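Local coordinates for protein xyloglucan-specific endo-beta-1,4-glucanase BoGH9A (Bacteroides ovatus, PDB 6DHT) that hydrolyses internal beta-1,4-glucosidic linkages in the backbone of xyloglucan, releasing xyloglucan oligosaccharides, at residues A[338-343]-A[375-380]; A[174-179]-A[265-270]; A[367-372]-A[405-410]. All blocks are in the same frame, centred on the assembly; numbering follows the deposited sequence.

Interaction 1 (A[338-343]-A[375-380]); sequences ADDEFF and WGNTFA. With CA (calcium ion), chain C.
Asp340, Glu341 and Gly376 meet around a calcium ion that pins the first turn of helix 339-353 to the loop entering helix 379-386, in the (alpha/alpha)6-barrel catalytic domain of glycoside hydrolase family 9. Both carboxylates chelate with both oxygens: Asp340 OD1 and OD2 and Glu341 OE1 and OE2 lie 2.4 to 2.6 Å from the metal. Gly376 O binds it at 2.4 Å, and a water, Asp335 and the backbone oxygen of His337 complete the shell. The cation thereby gathers oxygens that would probably repel one another without it.

One step outward, Asp340 OD2 also accepts from Thr378 N at 2.8 Å, nearly straight at 166°; the N-H arrives on the anti side, tilted out of the carboxylate plane. Asp340 CG sits between the backbone N and the carbonyl carbon (chi1 50°), the crowded position, and from there the group serves metal and amide together. Asn377 OD1 accepts a weak bond from Phe379 N, while its ND2 is held by Thr371. Trp375, just before the ligand Gly376, has its side chain about 10 Å from that of Glu548, the predicted proton donor, so the site probably steadies a loop near the catalytic region.

Further out, Asp340 CB rests over the centre of the Phe379 ring, 3.5 Å from the centroid, a CH-pi contact. The edge of that ring turns toward the face of Phe343 in an offset edge-to-face pair, with planes at 62°. Phe379 O lies in the plane of the Phe343 ring at its edge, 3.7 Å from CE2.

Interaction 2 (A[174-179]-A[265-270]); sequences KYIVNS and VTAALD
Val177 and Ala267 join the N-terminal first turns of two helices of the (alpha/alpha)6 barrel, 176-192 and 265-281, where their CA atoms come within 5.1 Å. The touching residues are all buried, and the contact between them is van der Waals in kind. Val177 does most of the work by dividing its methyls. CG2 reaches the backbone of the second helix at Ala267 N, 3.7 Å away, and also lies against the side chain of Thr266. CG1 meets Asp270 OD2 at 3.5 Å. Val177 and Asp270 cross obliquely, and OD2 is also 3.6 Å from Val177 CA, so a carboxylate oxygen lies against an aliphatic surface. Asp270 also touches Glu341 and Trp344 of helix 339-353.

Ile176 adds to the packing. Its CG2, anti to the backbone N, lies 3.8 Å from Ala267 CB and 3.5 Å from Ala267 O. The longer branch turns off elsewhere, and the side chain also packs on Trp224 and Met225 of helix 213-226. Ala267, with only CB to place between the helices, probably allows this close approach.

The start of helix 176-192 is fixed from within. Tyr175, at the N-cap position, offers its carbonyl O to Ser179 N at 3.0 Å and to Ser179 OG at 2.9 Å, the two donors arriving from opposite faces of the carbonyl plane. The Tyr175 hydroxyl is hydrogen-bonded to Asp171, the predicted nucleophile, and Lys174 pairs by backbone with Leu240, on the antiparallel strand 239-241. This packing of one helix start on another is part of the (alpha/alpha)6 barrel of family 9 glucanases.

Interaction 3 (A[367-372]-A[405-410]); sequences PQIYTA and KTELLK. With EDO (1,2-ethanediol), chain M.
Tyr370 CG stands anti to the backbone N (chi1 180°), and Leu408 CG is likewise anti to its own (chi1 169°). The two side chains lie side by side, pointing the same way. Leu408 CD1 settles over the centre of the tyrosine ring, 3.7 Å from the centroid, a CH-pi contact that seats the 367-372 loop on helix 395-416. Farther along, the Tyr370 hydroxyl bonds to Ser450 of helix 439-458, and the ring meets Tyr411 edge-to-face.

Beside this apolar half lies a polar one around Glu407. Its chain bends at chi2 (-49°), and the carboxylate carbon CD comes within 3.4 Å of Gln368 O. Two acceptors thus face each other, Gln368 O and Glu407 OE1, without bonding. A water bridges the two segments: it accepts from Tyr370 N at 3.0 Å and donates to Glu407 O at 2.6 Å and to Glu407 OE1 at 2.8 Å. Glu407 OE2, meanwhile, is met on its syn side by Lys410 NZ at 3.2 Å, a salt bridge to a residue three positions on. A 1,2-ethanediol, probably from the crystallisation liquor, donates both hydroxyls to Pro367 O and brings O2 near Glu407 CG.

An alanine in place of Glu407 would probably leave the bridging water without one of its two acceptors and Lys410 without its salt-bridge mate. Loop and helix are joined by a CH-pi contact and by a water bridge, and the water and Lys410 probably offset the carboxylate charge that lies beside the Gln368 carbonyl.

From the N terminus, interaction 2 comes first: 174-179 and 265-270 close a loop of 85 residues, finished before interaction 1 opens. Interactions 1 and 3, closing loops of 31 and 32 residues, then cross: the chain passes 338-343, then 367-372, returns to the calcium site at 375-380, and reaches 405-410 last. Interactions 1 and 2 are packed together: Phe342 against Leu269 joins helix 339-353 to helix 265-281, and Trp375 against Asn178 sets the 375-380 loop on helix 176-192. Interactions 1 and 3 meet where Ala380 packs on Thr371 and Pro367 on Phe343 and Phe379. Interactions 2 and 3 do not touch; interaction 1 stands between them, within one catalytic domain.

Interaction 1 (A[338-343]-A[375-380])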
loop_
_atom_site.group_PDB
_atom_site.type_symbol
_atom_site.label_atom_id
_atom_site.label_comp_id
_atom_site.label_asym_id
_atom_site.label_seq_id
_atom_site.Cartn_x
_atom_site.Cartn_y
_atom_site.Cartn_z
ATOM N N ALA A 338 -13.198 -16.795 -1.127
ATOM C CA ALA A 338 -13.917 -15.527 -1.081
ATOM C C ALA A 338 -14.507 -15.190 0.301
ATOM O O ALA A 338 -15.190 -14.171 0.458
ATOM C CB ALA A 338 -15.011 -15.521 -2.135
ATOM N N ASP A 339 -14.261 -16.029 1.301
ATOM C CA ASP A 339 -14.858 -15.779 2.622
ATOM C C ASP A 339 -14.445 -14.416 3.169
ATOM O O ASP A 339 -15.268 -13.698 3.756
ATOM C CB ASP A 339 -14.452 -16.851 3.643
ATOM C CG ASP A 339 -15.233 -18.156 3.485
ATOM O OD1 ASP A 339 -16.183 -18.206 2.676
ATOM O OD2 ASP A 339 -14.900 -19.128 4.196
ATOM N N ASP A 340 -13.173 -14.069 2.978
ATOM C CA ASP A 340 -12.655 -12.810 3.529
ATOM C C ASP A 340 -13.247 -11.585 2.845
ATOM O O ASP A 340 -13.504 -10.563 3.491
ATOM C CB ASP A 340 -11.123 -12.767 3.488
ATOM C CG ASP A 340 -10.547 -13.136 2.125
ATOM O OD1 ASP A 340 -10.620 -14.324 1.734
ATOM O OD2 ASP A 340 -9.981 -12.251 1.442
ATOM N N GLU A 341 -13.503 -11.683 1.542
ATOM C CA GLU A 341 -14.141 -10.604 0.807
ATOM C C GLU A 341 -15.622 -10.497 1.239
ATOM O O GLU A 341 -16.159 -9.404 1.365
ATOM C CB GLU A 341 -14.000 -10.814 -0.713
ATOM C CG GLU A 341 -12.571 -10.596 -1.276
ATOM C CD GLU A 341 -11.640 -11.782 -1.102
ATOM O OE1 GLU A 341 -12.075 -12.846 -0.605
ATOM O OE2 GLU A 341 -10.442 -11.661 -1.457
ATOM N N PHE A 342 -16.284 -11.637 1.448
ATOM C CA PHE A 342 -17.638 -11.609 1.995
ATOM C C PHE A 342 -17.629 -10.935 3.380
ATOM O O PHE A 342 -18.467 -10.084 3.671
ATOM C CB PHE A 342 -18.228 -13.031 2.080
ATOM C CG PHE A 342 -18.950 -13.480 0.824
ATOM C CD1 PHE A 342 -20.135 -12.884 0.454
ATOM C CD2 PHE A 342 -18.432 -14.482 0.041
ATOM C CE1 PHE A 342 -20.809 -13.285 -0.679
ATOM C CE2 PHE A 342 -19.110 -14.900 -1.105
ATOM C CZ PHE A 342 -20.299 -14.283 -1.456
ATOM N N PHE A 343 -16.630 -11.267 4.199
ATOM C CA PHE A 343 -16.551 -10.678 5.542
ATOM C C PHE A 343 -16.368 -9.177 5.482
ATOM O O PHE A 343 -17.057 -8.414 6.166
ATOM C CB PHE A 343 -15.417 -11.296 6.342
ATOM C CG PHE A 343 -15.207 -10.657 7.677
ATOM C CD1 PHE A 343 -16.122 -10.870 8.684
ATOM C CD2 PHE A 343 -14.096 -9.865 7.943
ATOM C CE1 PHE A 343 -15.953 -10.307 9.920
ATOM C CE2 PHE A 343 -13.925 -9.300 9.182
ATOM C CZ PHE A 343 -14.853 -9.521 10.179
ATOM N N TRP A 375 -4.121 -8.001 -1.047
ATOM C CA TRP A 375 -5.167 -7.869 -2.051
ATOM C C TRP A 375 -6.161 -9.034 -2.080
ATOM O O TRP A 375 -7.330 -8.837 -2.363
ATOM C CB TRP A 375 -4.596 -7.591 -3.446
ATOM C CG TRP A 375 -3.760 -8.692 -4.062
ATOM C CD1 TRP A 375 -2.407 -8.741 -4.107
ATOM C CD2 TRP A 375 -4.233 -9.885 -4.722
ATOM N NE1 TRP A 375 -1.995 -9.885 -4.775
ATOM C CE2 TRP A 375 -3.100 -10.601 -5.152
ATOM C CE3 TRP A 375 -5.498 -10.404 -4.997
ATOM C CZ2 TRP A 375 -3.197 -11.823 -5.841
ATOM C CZ3 TRP A 375 -5.596 -11.621 -5.683
ATOM C CH2 TRP A 375 -4.450 -12.308 -6.087
ATOM N N GLY A 376 -5.678 -10.234 -1.779
ATOM C CA GLY A 376 -6.510 -11.425 -1.830
ATOM C C GLY A 376 -6.961 -11.903 -0.465
ATOM O O GLY A 376 -7.661 -12.908 -0.344
ATOM N N ASN A 377 -6.558 -11.174 0.565
ATOM C CA ASN A 377 -6.888 -11.514 1.943
ATOM C C ASN A 377 -7.347 -10.271 2.679
ATOM O O ASN A 377 -6.553 -9.559 3.318
ATOM C CB ASN A 377 -5.714 -12.139 2.681
ATOM C CG ASN A 377 -6.063 -12.465 4.156
ATOM O OD1 ASN A 377 -7.246 -12.394 4.598
ATOM N ND2 ASN A 377 -5.033 -12.813 4.924
ATOM N N THR A 378 -8.649 -10.030 2.602
ATOM C CA THR A 378 -9.218 -8.774 3.066
ATOM C C THR A 378 -9.816 -8.890 4.469
ATOM O O THR A 378 -10.524 -7.986 4.916
ATOM C CB THR A 378 -10.275 -8.250 2.092
ATOM O OG1 THR A 378 -11.345 -9.200 1.956
ATOM C CG2 THR A 378 -9.667 -8.026 0.722
ATOM N N PHE A 379 -9.541 -9.978 5.184
ATOM C CA PHE A 379 -10.067 -10.095 6.560
ATOM C C PHE A 379 -9.698 -8.876 7.382
ATOM O O PHE A 379 -10.535 -8.326 8.100
ATOM C CB PHE A 379 -9.537 -11.347 7.265
ATOM C CG PHE A 379 -10.340 -12.615 7.010
ATOM C CD1 PHE A 379 -11.726 -12.632 7.093
ATOM C CD2 PHE A 379 -9.685 -13.807 6.755
ATOM C CE1 PHE A 379 -12.430 -13.806 6.901
ATOM C CE2 PHE A 379 -10.399 -14.969 6.540
ATOM C CZ PHE A 379 -11.774 -14.957 6.625
ATOM N N ALA A 380 -8.446 -8.457 7.295
ATOM C CA ALA A 380 -7.997 -7.348 8.116
ATOM C C ALA A 380 -8.781 -6.067 7.869
ATOM O O ALA A 380 -8.969 -5.270 8.779
ATOM C CB ALA A 380 -6.493 -7.109 7.895
HETATM CA CA CA C . -9.801 -13.894 -0.528
HETATM O O HOH W 1 -8.189 -15.729 -0.198
#

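Interaction 2 (A[174-179]-A[265-270])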
loop_
_atom_site.group_PDB
_atom_site.type_symbol
_atom_site.label_atom_id
_atom_site.label_comp_id
_atom_site.label_asym_id
_atom_site.label_seq_id
_atom_site.Cartn_x
_atom_site.Cartn_y
_atom_site.Cartn_z
ATOM N N LYS A 174 -6.208 -2.094 -15.642
ATOM C CA LYS A 174 -6.933 -1.583 -14.469
ATOM C C LYS A 174 -7.727 -2.732 -13.892
ATOM O O LYS A 174 -8.519 -3.346 -14.606
ATOM C CB LYS A 174 -7.851 -0.435 -14.866
ATOM C CG LYS A 174 -7.119 0.662 -15.628
ATOM C CD LYS A 174 -7.936 1.893 -15.893
ATOM C CE LYS A 174 -9.205 1.577 -16.660
ATOM N NZ LYS A 174 -9.833 2.799 -17.205
ATOM N N TYR A 175 -7.552 -3.034 -12.614
ATOM C CA TYR A 175 -8.087 -4.248 -12.009
ATOM C C TYR A 175 -8.958 -3.914 -10.803
ATOM O O TYR A 175 -8.512 -3.198 -9.892
ATOM C CB TYR A 175 -6.951 -5.129 -11.528
ATOM C CG TYR A 175 -5.874 -5.470 -12.560
ATOM C CD1 TYR A 175 -4.893 -4.541 -12.902
ATOM C CD2 TYR A 175 -5.795 -6.736 -13.162
ATOM C CE1 TYR A 175 -3.874 -4.836 -13.811
ATOM C CE2 TYR A 175 -4.789 -7.036 -14.078
ATOM C CZ TYR A 175 -3.830 -6.091 -14.399
ATOM O OH TYR A 175 -2.808 -6.398 -15.302
ATOM N N ILE A 176 -10.177 -4.434 -10.755
ATOM C CA ILE A 176 -11.107 -4.107 -9.681
ATOM C C ILE A 176 -10.667 -4.667 -8.318
ATOM O O ILE A 176 -10.758 -3.981 -7.288
ATOM C CB ILE A 176 -12.531 -4.613 -10.034
ATOM C CG1 ILE A 176 -13.177 -3.753 -11.130
ATOM C CG2 ILE A 176 -13.423 -4.583 -8.795
ATOM C CD1 ILE A 176 -13.495 -2.318 -10.731
ATOM N N VAL A 177 -10.172 -5.890 -8.284
ATOM C CA VAL A 177 -9.759 -6.482 -7.018
ATOM C C VAL A 177 -8.654 -5.645 -6.403
ATOM O O VAL A 177 -8.742 -5.213 -5.226
ATOM C CB VAL A 177 -9.342 -7.945 -7.195
ATOM C CG1 VAL A 177 -8.560 -8.466 -6.004
ATOM C CG2 VAL A 177 -10.583 -8.799 -7.437
ATOM N N ASN A 178 -7.607 -5.383 -7.173
ATOM C CA ASN A 178 -6.456 -4.730 -6.590
ATOM C C ASN A 178 -6.748 -3.274 -6.263
ATOM O O ASN A 178 -6.323 -2.774 -5.210
ATOM C CB ASN A 178 -5.266 -4.828 -7.530
ATOM C CG ASN A 178 -3.969 -4.629 -6.811
ATOM O OD1 ASN A 178 -3.767 -5.184 -5.732
ATOM N ND2 ASN A 178 -3.103 -3.802 -7.368
ATOM N N SER A 179 -7.481 -2.566 -7.110
ATOM C CA SER A 179 -7.704 -1.156 -6.825
ATOM C C SER A 179 -8.745 -0.965 -5.715
ATOM O O SER A 179 -8.606 -0.039 -4.927
ATOM C CB SER A 179 -8.014 -0.355 -8.092
ATOM O OG SER A 179 -9.258 -0.696 -8.637
ATOM N N VAL A 265 -16.631 -13.023 -8.391
ATOM C CA VAL A 265 -17.233 -12.837 -7.081
ATOM C C VAL A 265 -16.360 -11.909 -6.242
ATOM O O VAL A 265 -16.880 -11.063 -5.513
ATOM C CB VAL A 265 -17.456 -14.196 -6.372
ATOM C CG1 VAL A 265 -16.152 -14.918 -6.104
ATOM C CG2 VAL A 265 -18.260 -14.018 -5.121
ATOM N N THR A 266 -15.046 -12.032 -6.397
ATOM C CA THR A 266 -14.117 -11.193 -5.633
ATOM C C THR A 266 -14.158 -9.738 -6.123
ATOM O O THR A 266 -14.140 -8.805 -5.327
ATOM C CB THR A 266 -12.710 -11.754 -5.702
ATOM O OG1 THR A 266 -12.410 -12.086 -7.063
ATOM C CG2 THR A 266 -12.602 -12.993 -4.847
ATOM N N ALA A 267 -14.242 -9.526 -7.426
ATOM C CA ALA A 267 -14.443 -8.168 -7.928
ATOM C C ALA A 267 -15.712 -7.542 -7.377
ATOM O O ALA A 267 -15.727 -6.380 -6.946
ATOM C CB ALA A 267 -14.453 -8.149 -9.453
ATOM N N ALA A 268 -16.802 -8.303 -7.418
ATOM C CA ALA A 268 -18.064 -7.811 -6.934
ATOM C C ALA A 268 -17.989 -7.450 -5.452
ATOM O O ALA A 268 -18.503 -6.421 -5.047
ATOM C CB ALA A 268 -19.155 -8.839 -7.170
ATOM N N LEU A 269 -17.351 -8.313 -4.672
ATOM C CA LEU A 269 -17.268 -8.077 -3.230
ATOM C C LEU A 269 -16.306 -6.940 -2.852
ATOM O O LEU A 269 -16.627 -6.133 -1.988
ATOM C CB LEU A 269 -16.905 -9.355 -2.497
ATOM C CG LEU A 269 -18.029 -10.395 -2.527
ATOM C CD1 LEU A 269 -17.518 -11.705 -2.045
ATOM C CD2 LEU A 269 -19.196 -9.937 -1.679
ATOM N N ASP A 270 -15.135 -6.882 -3.482
ATOM C CA ASP A 270 -14.209 -5.782 -3.178
ATOM C C ASP A 270 -14.828 -4.452 -3.634
ATOM O O ASP A 270 -14.717 -3.431 -2.958
ATOM C CB ASP A 270 -12.881 -6.001 -3.859
ATOM C CG ASP A 270 -12.084 -7.126 -3.234
ATOM O OD1 ASP A 270 -12.311 -7.433 -2.048
ATOM O OD2 ASP A 270 -11.230 -7.739 -3.927
#

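Interaction 3 (A[367-372]-A[405-410])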
loop_
_atom_site.group_PDB
_atom_site.type_symbol
_atom_site.label_atom_id
_atom_site.label_comp_id
_atom_site.label_asym_id
_atom_site.label_seq_id
_atom_site.Cartn_x
_atom_site.Cartn_y
_atom_site.Cartn_z
ATOM N N PRO A 367 -13.172 -14.169 10.559
ATOM C CA PRO A 367 -11.875 -14.835 10.696
ATOM C C PRO A 367 -11.639 -15.360 12.104
ATOM O O PRO A 367 -12.129 -14.776 13.065
ATOM C CB PRO A 367 -10.873 -13.722 10.393
ATOM C CG PRO A 367 -11.580 -12.486 10.801
ATOM C CD PRO A 367 -13.047 -12.704 10.522
ATOM N N GLN A 368 -10.903 -16.459 12.207
ATOM C CA GLN A 368 -10.595 -17.057 13.500
ATOM C C GLN A 368 -9.284 -16.486 14.053
ATOM O O GLN A 368 -9.055 -16.487 15.264
ATOM C CB GLN A 368 -10.527 -18.589 13.388
ATOM C CG GLN A 368 -11.855 -19.260 12.991
ATOM C CD GLN A 368 -13.026 -18.881 13.891
ATOM O OE1 GLN A 368 -12.913 -18.869 15.125
ATOM N NE2 GLN A 368 -14.162 -18.563 13.273
ATOM N N ILE A 369 -8.442 -15.968 13.159
ATOM C CA ILE A 369 -7.126 -15.437 13.509
ATOM C C ILE A 369 -6.920 -14.100 12.766
ATOM O O ILE A 369 -7.610 -13.840 11.779
ATOM C CB ILE A 369 -6.065 -16.464 13.093
ATOM C CG1 ILE A 369 -4.699 -16.140 13.692
ATOM C CG2 ILE A 369 -5.988 -16.561 11.577
ATOM C CD1 ILE A 369 -3.634 -17.194 13.374
ATOM N N TYR A 370 -6.019 -13.245 13.254
ATOM C CA TYR A 370 -5.659 -12.027 12.525
ATOM C C TYR A 370 -4.502 -12.327 11.557
ATOM O O TYR A 370 -3.528 -12.974 11.937
ATOM C CB TYR A 370 -5.239 -10.895 13.464
ATOM C CG TYR A 370 -4.869 -9.656 12.701
ATOM C CD1 TYR A 370 -5.830 -8.703 12.376
ATOM C CD2 TYR A 370 -3.560 -9.456 12.254
ATOM C CE1 TYR A 370 -5.497 -7.582 11.637
ATOM C CE2 TYR A 370 -3.230 -8.340 11.522
ATOM C CZ TYR A 370 -4.191 -7.411 11.205
ATOM O OH TYR A 370 -3.891 -6.275 10.478
ATOM N N THR A 371 -4.634 -11.863 10.316
ATOM C CA THR A 371 -3.541 -11.897 9.336
ATOM C C THR A 371 -3.480 -10.515 8.723
ATOM O O THR A 371 -4.491 -9.842 8.622
ATOM C CB THR A 371 -3.792 -12.919 8.226
ATOM O OG1 THR A 371 -5.066 -12.672 7.634
ATOM C CG2 THR A 371 -3.767 -14.332 8.781
ATOM N N ALA A 372 -2.291 -10.089 8.311
ATOM C CA ALA A 372 -2.115 -8.751 7.755
ATOM C C ALA A 372 -2.909 -8.629 6.466
ATOM O O ALA A 372 -3.173 -9.641 5.790
ATOM C CB ALA A 372 -0.634 -8.496 7.486
ATOM N N LYS A 405 -10.055 -7.944 18.438
ATOM C CA LYS A 405 -8.942 -7.260 19.078
ATOM C C LYS A 405 -7.995 -8.269 19.705
ATOM O O LYS A 405 -6.771 -8.184 19.530
ATOM C CB LYS A 405 -9.450 -6.294 20.147
ATOM C CG LYS A 405 -8.366 -5.661 21.016
ATOM C CD LYS A 405 -8.970 -4.615 21.926
ATOM C CE LYS A 405 -8.003 -4.214 23.026
ATOM N NZ LYS A 405 -8.614 -3.253 23.973
ATOM N N THR A 406 -8.538 -9.248 20.415
ATOM C CA THR A 406 -7.724 -10.299 21.015
ATOM C C THR A 406 -6.843 -10.976 19.966
ATOM O O THR A 406 -5.655 -11.203 20.206
ATOM C CB THR A 406 -8.614 -11.329 21.733
ATOM O OG1 THR A 406 -9.273 -10.661 22.805
ATOM C CG2 THR A 406 -7.802 -12.474 22.302
ATOM N N GLU A 407 -7.404 -11.279 18.802
ATOM C CA GLU A 407 -6.641 -11.941 17.749
ATOM C C GLU A 407 -5.585 -11.013 17.178
ATOM O O GLU A 407 -4.458 -11.448 16.928
ATOM C CB GLU A 407 -7.546 -12.470 16.647
ATOM C CG GLU A 407 -8.390 -13.683 17.070
ATOM C CD GLU A 407 -7.566 -14.779 17.760
ATOM O OE1 GLU A 407 -6.492 -15.158 17.224
ATOM O OE2 GLU A 407 -7.981 -15.250 18.848
ATOM N N LEU A 408 -5.895 -9.729 17.037
ATOM C CA LEU A 408 -4.885 -8.776 16.558
ATOM C C LEU A 408 -3.699 -8.729 17.519
ATOM O O LEU A 408 -2.516 -8.710 17.098
ATOM C CB LEU A 408 -5.471 -7.389 16.410
ATOM C CG LEU A 408 -4.496 -6.230 16.177
ATOM C CD1 LEU A 408 -3.792 -6.345 14.873
ATOM C CD2 LEU A 408 -5.214 -4.909 16.269
ATOM N N LEU A 409 -3.973 -8.749 18.812
ATOM C CA LEU A 409 -2.917 -8.629 19.812
ATOM C C LEU A 409 -2.086 -9.897 19.906
ATOM O O LEU A 409 -0.880 -9.832 20.196
ATOM C CB LEU A 409 -3.510 -8.277 21.163
ATOM C CG LEU A 409 -4.174 -6.902 21.152
ATOM C CD1 LEU A 409 -4.686 -6.586 22.546
ATOM C CD2 LEU A 409 -3.246 -5.790 20.675
ATOM N N LYS A 410 -2.708 -11.038 19.667
ATOM C CA LYS A 410 -2.000 -12.312 19.649
ATOM C C LYS A 410 -1.001 -12.314 18.505
ATOM O O LYS A 410 0.142 -12.757 18.659
ATOM C CB LYS A 410 -2.970 -13.474 19.458
ATOM C CG LYS A 410 -3.681 -13.903 20.708
ATOM C CD LYS A 410 -4.459 -15.188 20.437
ATOM C CE LYS A 410 -5.397 -15.518 21.583
ATOM N NZ LYS A 410 -6.382 -16.580 21.226
HETATM C C1 EDO M . -13.914 -13.989 16.359
HETATM O O1 EDO M . -14.147 -14.790 15.194
HETATM C C2 EDO M . -12.533 -14.303 16.927
HETATM O O2 EDO M . -11.560 -14.249 15.873
HETATM O O HOH W 2 -4.440 -13.826 15.786
#